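Local coordinates for protein geranyltranstransferase (IspA) (Helicobacter pylori, PDB 3Q1O) that probably acts as a magnesium-dependent prenyltransferase of isoprenoid biosynthesis, holding dimethylallyl diphosphate in the active site of its helical fold, at residues N20-F25 against R59-L64. Numbering follows the deposited sequence.
Sequences NECERF and RPKLFL. With DMA (dimethylallyl diphosphate), chain F; SO4 (sulfate ion), chain I.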
loop_
_atom_site.group_PDB
_atom_site.type_symbol
_atom_site.label_atom_id
_atom_site.label_comp_id
_atom_site.label_asym_id
_atom_site.label_seq_id
_atom_site.Cartn_x
_atom_site.Cartn_y
_atom_site.Cartn_z
ATOM N N ASN A 20 21.976 19.495 -9.100
ATOM C CA ASN A 20 21.086 19.809 -10.209
ATOM C C ASN A 20 19.967 18.773 -10.387
ATOM O O ASN A 20 18.811 19.132 -10.625
ATOM C CB ASN A 20 21.899 19.968 -11.500
ATOM C CG ASN A 20 21.081 20.540 -12.641
ATOM O OD1 ASN A 20 21.020 19.953 -13.726
ATOM N ND2 ASN A 20 20.439 21.684 -12.404
ATOM N N GLU A 21 20.314 17.495 -10.247
ATOM C CA GLU A 21 19.333 16.413 -10.322
ATOM C C GLU A 21 18.284 16.471 -9.214
ATOM O O GLU A 21 17.106 16.206 -9.467
ATOM C CB GLU A 21 20.019 15.048 -10.342
ATOM C CG GLU A 21 20.776 14.745 -11.632
ATOM C CD GLU A 21 19.953 14.993 -12.896
ATOM O OE1 GLU A 21 18.795 14.522 -12.977
ATOM O OE2 GLU A 21 20.476 15.650 -13.820
ATOM N N CYS A 22 18.707 16.841 -8.004
ATOM C CA CYS A 22 17.786 17.060 -6.885
ATOM C C CYS A 22 16.780 18.175 -7.160
ATOM O O CYS A 22 15.613 18.073 -6.771
ATOM C CB CYS A 22 18.555 17.368 -5.603
ATOM S SG CYS A 22 19.496 15.985 -4.985
ATOM N N GLU A 23 17.239 19.233 -7.827
ATOM C CA GLU A 23 16.374 20.336 -8.249
ATOM C C GLU A 23 15.421 19.897 -9.353
ATOM O O GLU A 23 14.241 20.251 -9.336
ATOM C CB GLU A 23 17.213 21.512 -8.747
ATOM C CG GLU A 23 17.729 22.436 -7.654
ATOM C CD GLU A 23 18.587 23.574 -8.203
ATOM O OE1 GLU A 23 18.347 24.030 -9.346
ATOM O OE2 GLU A 23 19.508 24.014 -7.481
ATOM N N ARG A 24 15.950 19.129 -10.305
ATOM C CA ARG A 24 15.173 18.592 -11.419
ATOM C C ARG A 24 14.095 17.616 -10.946
ATOM O O ARG A 24 12.980 17.628 -11.478
ATOM C CB ARG A 24 16.085 17.923 -12.447
ATOM C CG ARG A 24 16.874 18.895 -13.305
ATOM C CD ARG A 24 17.806 18.140 -14.236
ATOM N NE ARG A 24 18.462 19.016 -15.207
ATOM C CZ ARG A 24 19.210 18.592 -16.223
ATOM N NH1 ARG A 24 19.408 17.293 -16.422
ATOM N NH2 ARG A 24 19.763 19.472 -17.049
ATOM N N PHE A 25 14.419 16.796 -9.941
ATOM C CA PHE A 25 13.431 15.900 -9.342
ATOM C C PHE A 25 12.289 16.680 -8.686
ATOM O O PHE A 25 11.121 16.268 -8.764
ATOM C CB PHE A 25 14.054 14.920 -8.329
ATOM C CG PHE A 25 13.033 14.286 -7.418
ATOM C CD1 PHE A 25 12.207 13.265 -7.884
ATOM C CD2 PHE A 25 12.847 14.758 -6.118
ATOM C CE1 PHE A 25 11.235 12.708 -7.063
ATOM C CE2 PHE A 25 11.879 14.205 -5.294
ATOM C CZ PHE A 25 11.072 13.174 -5.766
ATOM N N ARG A 59 14.707 11.568 1.620
ATOM C CA ARG A 59 14.772 10.201 1.118
ATOM C C ARG A 59 15.028 10.110 -0.406
ATOM O O ARG A 59 15.890 9.332 -0.823
ATOM C CB ARG A 59 13.558 9.396 1.595
ATOM C CG ARG A 59 13.552 9.196 3.098
ATOM C CD ARG A 59 12.160 9.159 3.663
ATOM N NE ARG A 59 12.161 9.246 5.123
ATOM C CZ ARG A 59 12.094 10.383 5.811
ATOM N NH1 ARG A 59 12.098 10.362 7.138
ATOM N NH2 ARG A 59 12.029 11.544 5.176
ATOM N N PRO A 60 14.313 10.909 -1.236
ATOM C CA PRO A 60 14.740 10.949 -2.641
ATOM C C PRO A 60 16.173 11.442 -2.847
ATOM O O PRO A 60 16.876 10.916 -3.710
ATOM C CB PRO A 60 13.749 11.925 -3.275
ATOM C CG PRO A 60 12.508 11.739 -2.484
ATOM C CD PRO A 60 12.973 11.513 -1.072
ATOM N N LYS A 61 16.600 12.427 -2.059
ATOM C CA LYS A 61 17.994 12.881 -2.071
ATOM C C LYS A 61 18.996 11.774 -1.711
ATOM O O LYS A 61 20.068 11.696 -2.314
ATOM C CB LYS A 61 18.176 14.086 -1.161
ATOM C CG LYS A 61 17.631 15.363 -1.758
ATOM C CD LYS A 61 17.524 16.448 -0.722
ATOM C CE LYS A 61 17.076 17.740 -1.379
ATOM N NZ LYS A 61 16.643 18.734 -0.377
ATOM N N LEU A 62 18.630 10.914 -0.756
ATOM C CA LEU A 62 19.429 9.736 -0.423
ATOM C C LEU A 62 19.529 8.774 -1.599
ATOM O O LEU A 62 20.616 8.306 -1.933
ATOM C CB LEU A 62 18.843 9.005 0.787
ATOM C CG LEU A 62 19.096 9.630 2.156
ATOM C CD1 LEU A 62 18.267 8.926 3.215
ATOM C CD2 LEU A 62 20.567 9.581 2.498
ATOM N N PHE A 63 18.379 8.502 -2.213
ATOM C CA PHE A 63 18.268 7.660 -3.393
ATOM C C PHE A 63 19.135 8.195 -4.536
ATOM O O PHE A 63 19.909 7.444 -5.148
ATOM C CB PHE A 63 16.790 7.562 -3.819
ATOM C CG PHE A 63 16.573 6.860 -5.133
ATOM C CD1 PHE A 63 16.274 7.583 -6.280
ATOM C CD2 PHE A 63 16.659 5.477 -5.218
ATOM C CE1 PHE A 63 16.076 6.946 -7.493
ATOM C CE2 PHE A 63 16.465 4.826 -6.434
ATOM C CZ PHE A 63 16.178 5.565 -7.572
ATOM N N LEU A 64 19.010 9.493 -4.797
ATOM C CA LEU A 64 19.748 10.136 -5.883
ATOM C C LEU A 64 21.244 10.245 -5.627
ATOM O O LEU A 64 22.030 10.142 -6.564
ATOM C CB LEU A 64 19.154 11.503 -6.213
ATOM C CG LEU A 64 17.795 11.474 -6.921
ATOM C CD1 LEU A 64 17.266 12.874 -7.055
ATOM C CD2 LEU A 64 17.868 10.788 -8.300
HETATM C C1 DMA F . 9.236 13.404 9.210
HETATM O O1 DMA F . 10.157 13.361 8.115
HETATM C C2 DMA F . 9.172 11.932 9.533
HETATM C C3 DMA F . 10.004 11.352 10.412
HETATM C C4 DMA F . 11.016 12.139 11.198
HETATM C C5 DMA F . 9.889 9.869 10.627
HETATM P PA DMA F . 10.959 14.604 7.512
HETATM O O1A DMA F . 11.740 14.093 6.324
HETATM O O2A DMA F . 11.670 15.309 8.645
HETATM O O3A DMA F . 9.749 15.542 7.000
HETATM P PB DMA F . 9.578 16.021 5.471
HETATM O O1B DMA F . 8.376 16.931 5.574
HETATM O O2B DMA F . 10.882 16.694 5.095
HETATM O O3B DMA F . 9.333 14.751 4.701
HETATM S S SO4 I . 17.741 22.334 -16.332
HETATM O O1 SO4 I . 18.348 21.938 -17.601
HETATM O O2 SO4 I . 17.511 23.776 -16.320
HETATM O O3 SO4 I . 18.642 21.983 -15.237
HETATM O O4 SO4 I . 16.468 21.637 -16.168
#
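Phe25 meets Pro60, in the first turn of helix 58-70, without any hydrogen bond linking the two segments: the closest carbons are Phe25 CE2 and Pro60 CB, 3.6 Å apart, and Phe25 CZ also lies 3.9 Å from Pro60 CG. The two side chains cross obliquely. Phe25 CG stands anti to the backbone N (chi1 163°), which sends the ring to the proline while CB stays against Leu64, whose CD1 is 4.0 Å from Phe25 CB. That same methyl reaches the helix backbone, 4.1 Å from Glu21 O. Cys22 SG touches Lys61 CG at 3.8 Å; the extended lysine chain takes the ammonium onward to Lys56 O. The segments bury 259 Å² in all, and their axes cross at 134° with a closest approach of 10.3 Å. Just outside, Tyr18 OH bonds Lys61 O, tying helix 13-30 to helix 58-70. Away from the interface, Arg24 grips a sulfate, probably from the crystallisation liquor, through NE and NH2, while Arg59 NH2 donates to DMA O1A at 2.8 Å with a nearly straight bond (168°). The contact thus joins the N-terminal helix 13-30 to helix 58-70, whose Arg59 serves the diphosphate pocket, in the all-helical fold of the FPP/GGPP synthase family, while helix 80-101 touches both through Phe84 on Glu21 and Glu91 on Pro60.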